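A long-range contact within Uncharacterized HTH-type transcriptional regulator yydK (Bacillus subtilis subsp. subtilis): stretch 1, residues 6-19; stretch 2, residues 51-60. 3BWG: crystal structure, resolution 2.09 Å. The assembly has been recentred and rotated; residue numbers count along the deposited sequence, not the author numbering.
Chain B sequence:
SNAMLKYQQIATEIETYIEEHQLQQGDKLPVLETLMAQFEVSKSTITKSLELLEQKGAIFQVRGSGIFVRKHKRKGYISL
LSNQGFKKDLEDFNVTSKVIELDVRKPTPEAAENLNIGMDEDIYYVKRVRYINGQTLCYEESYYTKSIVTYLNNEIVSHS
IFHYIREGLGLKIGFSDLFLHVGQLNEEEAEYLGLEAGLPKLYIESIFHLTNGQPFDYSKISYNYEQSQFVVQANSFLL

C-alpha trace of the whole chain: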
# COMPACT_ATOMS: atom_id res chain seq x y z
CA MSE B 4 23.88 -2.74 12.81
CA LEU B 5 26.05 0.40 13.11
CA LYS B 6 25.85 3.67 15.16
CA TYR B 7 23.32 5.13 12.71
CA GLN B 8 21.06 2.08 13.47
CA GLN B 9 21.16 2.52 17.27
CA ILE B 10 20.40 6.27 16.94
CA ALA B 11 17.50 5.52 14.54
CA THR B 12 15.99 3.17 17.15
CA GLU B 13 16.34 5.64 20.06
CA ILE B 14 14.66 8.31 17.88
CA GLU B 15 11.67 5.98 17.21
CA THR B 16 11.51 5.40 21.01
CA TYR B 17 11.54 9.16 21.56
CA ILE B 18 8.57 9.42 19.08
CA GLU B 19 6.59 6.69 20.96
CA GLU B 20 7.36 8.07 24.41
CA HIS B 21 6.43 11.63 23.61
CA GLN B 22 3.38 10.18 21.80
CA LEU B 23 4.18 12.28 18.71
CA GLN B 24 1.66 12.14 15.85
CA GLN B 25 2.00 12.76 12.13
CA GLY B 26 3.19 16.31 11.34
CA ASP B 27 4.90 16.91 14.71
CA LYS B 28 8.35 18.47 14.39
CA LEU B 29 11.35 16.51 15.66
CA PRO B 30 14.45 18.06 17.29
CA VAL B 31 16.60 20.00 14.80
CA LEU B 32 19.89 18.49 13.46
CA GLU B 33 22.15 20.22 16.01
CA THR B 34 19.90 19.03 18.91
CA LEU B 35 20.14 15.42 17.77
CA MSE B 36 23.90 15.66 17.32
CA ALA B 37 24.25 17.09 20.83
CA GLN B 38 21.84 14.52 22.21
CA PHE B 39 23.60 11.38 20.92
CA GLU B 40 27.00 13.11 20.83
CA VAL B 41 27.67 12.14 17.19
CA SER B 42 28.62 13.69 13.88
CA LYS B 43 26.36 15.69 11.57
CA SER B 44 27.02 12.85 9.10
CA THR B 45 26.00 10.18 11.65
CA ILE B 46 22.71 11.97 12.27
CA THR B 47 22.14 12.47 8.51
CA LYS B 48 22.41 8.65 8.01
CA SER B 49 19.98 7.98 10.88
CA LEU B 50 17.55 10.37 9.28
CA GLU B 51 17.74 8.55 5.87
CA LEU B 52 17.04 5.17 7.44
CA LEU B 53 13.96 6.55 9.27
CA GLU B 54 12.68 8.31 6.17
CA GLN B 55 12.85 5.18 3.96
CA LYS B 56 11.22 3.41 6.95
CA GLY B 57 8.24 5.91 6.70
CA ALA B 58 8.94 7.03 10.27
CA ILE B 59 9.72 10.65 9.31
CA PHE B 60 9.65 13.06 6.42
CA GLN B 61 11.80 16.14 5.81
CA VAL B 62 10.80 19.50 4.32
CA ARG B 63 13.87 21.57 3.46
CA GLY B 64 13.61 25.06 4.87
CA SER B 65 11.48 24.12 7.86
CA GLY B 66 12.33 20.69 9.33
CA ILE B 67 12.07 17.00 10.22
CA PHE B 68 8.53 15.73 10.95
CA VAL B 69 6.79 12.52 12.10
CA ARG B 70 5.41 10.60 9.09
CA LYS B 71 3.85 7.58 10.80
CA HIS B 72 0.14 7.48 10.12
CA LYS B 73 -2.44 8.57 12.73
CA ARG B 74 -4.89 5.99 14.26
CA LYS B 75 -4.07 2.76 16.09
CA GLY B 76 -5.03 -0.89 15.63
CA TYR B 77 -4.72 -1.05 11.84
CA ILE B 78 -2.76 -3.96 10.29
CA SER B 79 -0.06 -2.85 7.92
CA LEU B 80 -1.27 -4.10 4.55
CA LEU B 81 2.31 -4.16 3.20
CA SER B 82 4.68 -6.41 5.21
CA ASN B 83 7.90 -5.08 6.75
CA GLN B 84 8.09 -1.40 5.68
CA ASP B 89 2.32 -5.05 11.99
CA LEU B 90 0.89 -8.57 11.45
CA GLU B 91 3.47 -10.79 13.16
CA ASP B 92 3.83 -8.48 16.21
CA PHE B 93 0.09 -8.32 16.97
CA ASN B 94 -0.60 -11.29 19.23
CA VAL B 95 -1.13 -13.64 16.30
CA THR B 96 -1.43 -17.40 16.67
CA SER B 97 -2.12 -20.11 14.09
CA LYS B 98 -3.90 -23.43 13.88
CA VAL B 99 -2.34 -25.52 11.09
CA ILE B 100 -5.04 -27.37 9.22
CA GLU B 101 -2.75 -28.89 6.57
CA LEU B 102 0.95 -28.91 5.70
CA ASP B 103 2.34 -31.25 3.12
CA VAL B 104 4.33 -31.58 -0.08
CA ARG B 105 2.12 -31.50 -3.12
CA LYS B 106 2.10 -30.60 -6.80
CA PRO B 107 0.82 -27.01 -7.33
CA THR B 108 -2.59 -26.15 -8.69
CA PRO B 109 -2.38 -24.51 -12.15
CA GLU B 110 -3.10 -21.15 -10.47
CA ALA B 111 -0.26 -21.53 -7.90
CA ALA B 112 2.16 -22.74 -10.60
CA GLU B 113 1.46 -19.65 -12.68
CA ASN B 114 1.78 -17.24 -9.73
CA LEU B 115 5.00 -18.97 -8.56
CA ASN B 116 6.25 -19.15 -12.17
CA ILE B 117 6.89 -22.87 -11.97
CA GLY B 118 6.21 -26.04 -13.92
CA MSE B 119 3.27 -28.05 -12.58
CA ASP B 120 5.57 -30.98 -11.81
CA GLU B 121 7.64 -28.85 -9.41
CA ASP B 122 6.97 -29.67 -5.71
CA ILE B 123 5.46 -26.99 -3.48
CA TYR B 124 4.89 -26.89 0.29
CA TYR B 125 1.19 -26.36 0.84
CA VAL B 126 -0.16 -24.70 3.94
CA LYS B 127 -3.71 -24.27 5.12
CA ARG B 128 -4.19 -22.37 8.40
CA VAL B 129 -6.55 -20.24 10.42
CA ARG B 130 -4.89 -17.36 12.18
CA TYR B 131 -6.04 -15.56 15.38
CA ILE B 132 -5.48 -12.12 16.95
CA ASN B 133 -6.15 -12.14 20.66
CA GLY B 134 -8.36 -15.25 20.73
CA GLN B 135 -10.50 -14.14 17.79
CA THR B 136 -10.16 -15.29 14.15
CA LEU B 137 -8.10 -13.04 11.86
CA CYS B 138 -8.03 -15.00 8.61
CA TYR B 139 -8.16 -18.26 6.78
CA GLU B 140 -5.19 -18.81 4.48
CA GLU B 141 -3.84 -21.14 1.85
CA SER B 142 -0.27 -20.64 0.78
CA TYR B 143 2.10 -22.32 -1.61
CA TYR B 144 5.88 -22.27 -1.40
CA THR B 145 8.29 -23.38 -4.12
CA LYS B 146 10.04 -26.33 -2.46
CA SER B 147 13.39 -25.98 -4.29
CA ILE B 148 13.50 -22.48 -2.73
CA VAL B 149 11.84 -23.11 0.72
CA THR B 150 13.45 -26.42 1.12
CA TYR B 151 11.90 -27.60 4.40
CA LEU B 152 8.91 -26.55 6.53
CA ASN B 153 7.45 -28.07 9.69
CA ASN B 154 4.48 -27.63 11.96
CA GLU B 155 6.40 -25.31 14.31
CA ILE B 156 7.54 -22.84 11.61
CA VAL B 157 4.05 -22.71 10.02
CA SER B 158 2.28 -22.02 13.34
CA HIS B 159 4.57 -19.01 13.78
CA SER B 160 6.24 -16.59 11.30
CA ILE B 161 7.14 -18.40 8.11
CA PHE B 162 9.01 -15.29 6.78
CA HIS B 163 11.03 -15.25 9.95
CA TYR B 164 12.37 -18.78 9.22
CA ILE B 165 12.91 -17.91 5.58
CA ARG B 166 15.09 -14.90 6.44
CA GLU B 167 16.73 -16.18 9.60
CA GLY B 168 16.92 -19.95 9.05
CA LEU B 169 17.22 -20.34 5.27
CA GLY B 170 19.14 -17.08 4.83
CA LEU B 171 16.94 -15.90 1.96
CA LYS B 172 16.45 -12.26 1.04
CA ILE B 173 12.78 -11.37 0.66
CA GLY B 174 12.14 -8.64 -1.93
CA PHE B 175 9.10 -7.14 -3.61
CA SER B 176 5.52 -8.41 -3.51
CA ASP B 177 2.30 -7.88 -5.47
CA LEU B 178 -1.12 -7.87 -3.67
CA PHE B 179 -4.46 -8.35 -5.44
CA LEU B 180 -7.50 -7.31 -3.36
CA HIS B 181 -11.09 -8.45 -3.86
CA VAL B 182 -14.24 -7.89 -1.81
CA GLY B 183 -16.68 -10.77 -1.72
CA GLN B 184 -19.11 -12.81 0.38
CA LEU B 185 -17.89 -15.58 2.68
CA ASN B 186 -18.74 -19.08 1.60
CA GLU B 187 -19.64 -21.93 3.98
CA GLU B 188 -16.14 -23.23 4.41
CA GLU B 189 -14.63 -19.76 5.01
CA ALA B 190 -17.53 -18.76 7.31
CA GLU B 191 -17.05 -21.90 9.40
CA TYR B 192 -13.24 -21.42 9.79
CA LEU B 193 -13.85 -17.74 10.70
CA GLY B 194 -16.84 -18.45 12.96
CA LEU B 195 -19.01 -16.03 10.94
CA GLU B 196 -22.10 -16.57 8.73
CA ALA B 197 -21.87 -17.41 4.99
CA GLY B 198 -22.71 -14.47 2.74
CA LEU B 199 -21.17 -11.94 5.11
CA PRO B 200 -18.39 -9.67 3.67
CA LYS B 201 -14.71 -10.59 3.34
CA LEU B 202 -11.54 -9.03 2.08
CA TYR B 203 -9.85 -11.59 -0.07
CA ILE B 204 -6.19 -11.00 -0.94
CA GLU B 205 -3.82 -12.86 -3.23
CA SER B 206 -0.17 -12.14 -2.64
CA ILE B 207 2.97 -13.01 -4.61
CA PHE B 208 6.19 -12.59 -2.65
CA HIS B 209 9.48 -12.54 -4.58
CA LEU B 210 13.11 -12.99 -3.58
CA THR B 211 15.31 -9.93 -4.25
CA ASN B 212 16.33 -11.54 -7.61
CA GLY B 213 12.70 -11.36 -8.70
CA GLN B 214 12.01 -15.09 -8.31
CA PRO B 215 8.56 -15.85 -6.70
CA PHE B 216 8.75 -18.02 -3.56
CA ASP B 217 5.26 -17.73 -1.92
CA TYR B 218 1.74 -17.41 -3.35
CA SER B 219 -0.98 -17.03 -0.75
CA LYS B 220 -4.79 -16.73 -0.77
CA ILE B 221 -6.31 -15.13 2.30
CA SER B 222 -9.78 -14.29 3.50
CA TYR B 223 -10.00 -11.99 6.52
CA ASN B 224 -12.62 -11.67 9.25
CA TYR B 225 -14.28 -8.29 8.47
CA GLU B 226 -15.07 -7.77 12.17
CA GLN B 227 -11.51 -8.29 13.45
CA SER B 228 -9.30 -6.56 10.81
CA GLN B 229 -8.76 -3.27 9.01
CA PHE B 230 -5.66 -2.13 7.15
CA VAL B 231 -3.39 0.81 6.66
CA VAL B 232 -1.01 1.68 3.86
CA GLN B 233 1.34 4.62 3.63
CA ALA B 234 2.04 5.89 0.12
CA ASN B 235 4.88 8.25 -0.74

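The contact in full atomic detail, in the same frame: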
# COMPACT_ATOMS: atom_id res chain seq x y z
N LYS B 6 26.26 2.57 14.26
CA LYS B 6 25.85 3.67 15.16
C LYS B 6 24.59 4.41 14.65
O LYS B 6 23.76 4.87 15.44
CB LYS B 6 26.99 4.67 15.37
CG LYS B 6 26.72 5.76 16.41
CD LYS B 6 26.53 5.17 17.80
CE LYS B 6 27.10 6.07 18.88
NZ LYS B 6 27.51 5.23 20.05
N TYR B 7 24.47 4.51 13.33
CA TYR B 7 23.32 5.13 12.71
C TYR B 7 22.04 4.29 12.92
O TYR B 7 20.93 4.84 12.94
CB TYR B 7 23.61 5.49 11.24
CG TYR B 7 23.52 4.34 10.26
CD1 TYR B 7 24.64 3.57 9.93
CD2 TYR B 7 22.31 4.04 9.65
CE1 TYR B 7 24.53 2.50 9.02
CE2 TYR B 7 22.18 2.99 8.76
CZ TYR B 7 23.28 2.21 8.44
OH TYR B 7 23.10 1.18 7.55
N GLN B 8 22.19 2.97 13.12
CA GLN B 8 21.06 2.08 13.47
C GLN B 8 20.59 2.25 14.92
O GLN B 8 19.39 2.29 15.17
CB GLN B 8 21.37 0.59 13.18
CG GLN B 8 20.23 -0.43 13.56
CD GLN B 8 20.45 -1.22 14.90
OE1 GLN B 8 21.48 -1.87 15.10
NE2 GLN B 8 19.44 -1.18 15.77
N GLN B 9 21.53 2.31 15.87
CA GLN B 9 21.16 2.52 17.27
C GLN B 9 20.44 3.87 17.49
O GLN B 9 19.42 3.93 18.18
CB GLN B 9 22.37 2.35 18.22
CG GLN B 9 22.11 2.63 19.74
CD GLN B 9 20.92 1.83 20.37
OE1 GLN B 9 20.49 0.79 19.86
NE2 GLN B 9 20.41 2.34 21.49
N ILE B 10 20.97 4.93 16.86
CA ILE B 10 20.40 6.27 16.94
C ILE B 10 18.98 6.28 16.35
O ILE B 10 18.05 6.82 16.96
CB ILE B 10 21.28 7.34 16.19
CG1 ILE B 10 22.75 7.39 16.68
CG2 ILE B 10 20.58 8.71 16.20
CD1 ILE B 10 22.96 7.58 18.14
N ALA B 11 18.82 5.71 15.16
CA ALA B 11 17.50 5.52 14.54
C ALA B 11 16.50 4.93 15.54
O ALA B 11 15.41 5.48 15.73
CB ALA B 11 17.61 4.66 13.31
N THR B 12 16.89 3.86 16.22
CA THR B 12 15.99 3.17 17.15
C THR B 12 15.61 4.03 18.37
O THR B 12 14.45 4.04 18.79
CB THR B 12 16.56 1.77 17.53
OG1 THR B 12 16.40 0.88 16.42
CG2 THR B 12 15.86 1.17 18.78
N GLU B 13 16.58 4.77 18.91
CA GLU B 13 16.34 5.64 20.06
C GLU B 13 15.41 6.80 19.69
O GLU B 13 14.60 7.24 20.51
CB GLU B 13 17.66 6.16 20.64
CG GLU B 13 18.62 5.05 21.10
CD GLU B 13 19.33 5.33 22.44
OE1 GLU B 13 19.86 6.45 22.63
OE2 GLU B 13 19.37 4.41 23.29
N ILE B 14 15.55 7.29 18.45
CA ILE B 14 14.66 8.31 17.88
C ILE B 14 13.19 7.85 17.72
O ILE B 14 12.28 8.58 18.11
CB ILE B 14 15.21 8.83 16.56
CG1 ILE B 14 16.35 9.81 16.84
CG2 ILE B 14 14.12 9.52 15.75
CD1 ILE B 14 17.24 10.08 15.67
N GLU B 15 12.97 6.66 17.15
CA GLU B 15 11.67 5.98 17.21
C GLU B 15 11.09 5.90 18.61
O GLU B 15 9.94 6.26 18.79
CB GLU B 15 11.78 4.57 16.65
CG GLU B 15 11.52 4.49 15.16
CD GLU B 15 12.14 3.26 14.51
OE1 GLU B 15 13.08 2.67 15.10
OE2 GLU B 15 11.68 2.90 13.41
N THR B 16 11.88 5.43 19.58
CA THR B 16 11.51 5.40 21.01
C THR B 16 11.09 6.77 21.56
O THR B 16 10.09 6.89 22.28
CB THR B 16 12.68 4.88 21.91
OG1 THR B 16 13.02 3.54 21.53
CG2 THR B 16 12.32 4.92 23.42
N TYR B 17 11.88 7.79 21.23
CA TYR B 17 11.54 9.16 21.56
C TYR B 17 10.14 9.57 21.01
O TYR B 17 9.37 10.25 21.70
CB TYR B 17 12.63 10.11 21.04
CG TYR B 17 12.30 11.56 21.26
CD1 TYR B 17 11.51 12.27 20.32
CD2 TYR B 17 12.74 12.24 22.41
CE1 TYR B 17 11.18 13.62 20.52
CE2 TYR B 17 12.44 13.59 22.62
CZ TYR B 17 11.65 14.27 21.66
OH TYR B 17 11.34 15.59 21.85
N ILE B 18 9.85 9.15 19.77
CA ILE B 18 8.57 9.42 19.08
C ILE B 18 7.38 8.78 19.85
O ILE B 18 6.39 9.46 20.16
CB ILE B 18 8.64 8.95 17.58
CG1 ILE B 18 9.37 9.97 16.71
CG2 ILE B 18 7.25 8.68 17.01
CD1 ILE B 18 9.75 9.46 15.28
N GLU B 19 7.52 7.47 20.12
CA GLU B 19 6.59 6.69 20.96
C GLU B 19 6.36 7.34 22.32
O GLU B 19 5.22 7.61 22.71
CB GLU B 19 7.14 5.28 21.19
CG GLU B 19 6.67 4.19 20.23
CD GLU B 19 6.44 4.66 18.79
OE1 GLU B 19 5.33 4.39 18.29
OE2 GLU B 19 7.36 5.27 18.15
N GLU B 51 18.12 9.25 7.13
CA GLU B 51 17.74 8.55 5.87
C GLU B 51 17.04 7.23 6.16
O GLU B 51 15.97 6.96 5.59
CB GLU B 51 18.90 8.25 4.92
CG GLU B 51 20.13 9.10 5.05
CD GLU B 51 20.03 10.45 4.33
OE1 GLU B 51 20.94 10.73 3.48
OE2 GLU B 51 19.07 11.21 4.64
N LEU B 52 17.64 6.42 7.03
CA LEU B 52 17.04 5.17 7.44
C LEU B 52 15.57 5.33 7.84
O LEU B 52 14.71 4.63 7.31
CB LEU B 52 17.82 4.54 8.60
CG LEU B 52 17.42 3.15 9.11
CD1 LEU B 52 17.27 2.15 7.96
CD2 LEU B 52 18.45 2.67 10.13
N LEU B 53 15.31 6.24 8.78
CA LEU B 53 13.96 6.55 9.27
C LEU B 53 12.98 6.96 8.18
O LEU B 53 11.79 6.59 8.22
CB LEU B 53 14.06 7.69 10.28
CG LEU B 53 13.95 7.46 11.78
CD1 LEU B 53 13.92 5.98 12.19
CD2 LEU B 53 15.05 8.22 12.44
N GLU B 54 13.48 7.75 7.23
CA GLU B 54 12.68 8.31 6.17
C GLU B 54 12.23 7.19 5.23
O GLU B 54 11.05 7.07 4.94
CB GLU B 54 13.47 9.38 5.42
CG GLU B 54 12.74 9.98 4.25
CD GLU B 54 12.98 11.49 4.10
OE1 GLU B 54 14.06 11.96 4.56
OE2 GLU B 54 12.09 12.19 3.52
N GLN B 55 13.18 6.35 4.79
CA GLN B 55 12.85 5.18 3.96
C GLN B 55 12.01 4.15 4.73
O GLN B 55 11.27 3.37 4.14
CB GLN B 55 14.11 4.57 3.34
CG GLN B 55 15.00 3.81 4.30
CD GLN B 55 16.47 3.79 3.87
OE1 GLN B 55 16.88 4.53 2.97
NE2 GLN B 55 17.26 2.96 4.53
N LYS B 56 12.10 4.18 6.06
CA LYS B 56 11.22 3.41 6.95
C LYS B 56 9.81 4.04 7.15
O LYS B 56 8.95 3.45 7.83
CB LYS B 56 11.93 3.23 8.29
CG LYS B 56 11.39 2.15 9.22
CD LYS B 56 12.44 1.82 10.29
CE LYS B 56 12.24 0.43 10.89
NZ LYS B 56 10.96 0.28 11.63
N GLY B 57 9.56 5.21 6.56
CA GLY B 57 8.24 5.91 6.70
C GLY B 57 7.95 6.42 8.11
O GLY B 57 6.80 6.69 8.47
N ALA B 58 9.02 6.55 8.90
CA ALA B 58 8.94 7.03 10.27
C ALA B 58 8.89 8.55 10.29
O ALA B 58 8.19 9.14 11.09
CB ALA B 58 10.12 6.52 11.06
N ILE B 59 9.62 9.19 9.38
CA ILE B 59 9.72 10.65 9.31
C ILE B 59 9.68 11.10 7.87
O ILE B 59 9.89 10.30 6.98
CB ILE B 59 11.07 11.20 9.94
CG1 ILE B 59 12.26 10.77 9.08
CG2 ILE B 59 11.24 10.73 11.38
CD1 ILE B 59 13.61 11.39 9.51
N PHE B 60 9.40 12.39 7.67
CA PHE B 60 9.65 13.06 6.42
C PHE B 60 10.36 14.40 6.68
O PHE B 60 10.29 14.95 7.78
CB PHE B 60 8.36 13.23 5.58
CG PHE B 60 7.38 14.22 6.14
CD1 PHE B 60 6.47 13.85 7.13
CD2 PHE B 60 7.33 15.52 5.65
CE1 PHE B 60 5.54 14.74 7.64
CE2 PHE B 60 6.40 16.44 6.16
CZ PHE B 60 5.51 16.04 7.15

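The one polar link in this otherwise apolar contact is a salt bridge: Lys56 NZ lies 3.2 Å from Glu15 OE2, and the accompanying hydrogen bond is weak. The CA-to-CB bond of Glu15 points sideways relative to the second stretch, yet its carboxylate comes nearer to it, while the lysine reaches over with chi1 to chi3 all t.

The backbones explain where the side chains can meet. Helix 6-19 and helix 51-55 cross at -57°, with axes 9.9 Å apart at closest approach. Ala11 and Leu53 bring their CA atoms to 6.4 Å, and the CA-to-CB bond of Ala11 points toward the second stretch. Ala11 CB touches both leucines, lying 3.8 Å from Leu52 CD2 and 4.1 Å from Leu53 CD1. Leu52 CD2 also packs obliquely against the Tyr7 ring, 4.0 Å from Tyr7 CE2. One turn on, Ile14 CG2 meets Leu53 CD2 at 3.7 Å, a van der Waals contact between two methyl groups.

Beyond Lys56 the second helix ends in a Schellman motif. Gly57 adopts positive phi (68°), and two bonds run back into the last turn: Gly57 N to Glu54 O and Ala58 N to Leu53 O, both 2.9 Å. The chain then enters a strand, where Ile59 CG2 sits 4.4 Å from Ile18 CD1, a looser apolar contact.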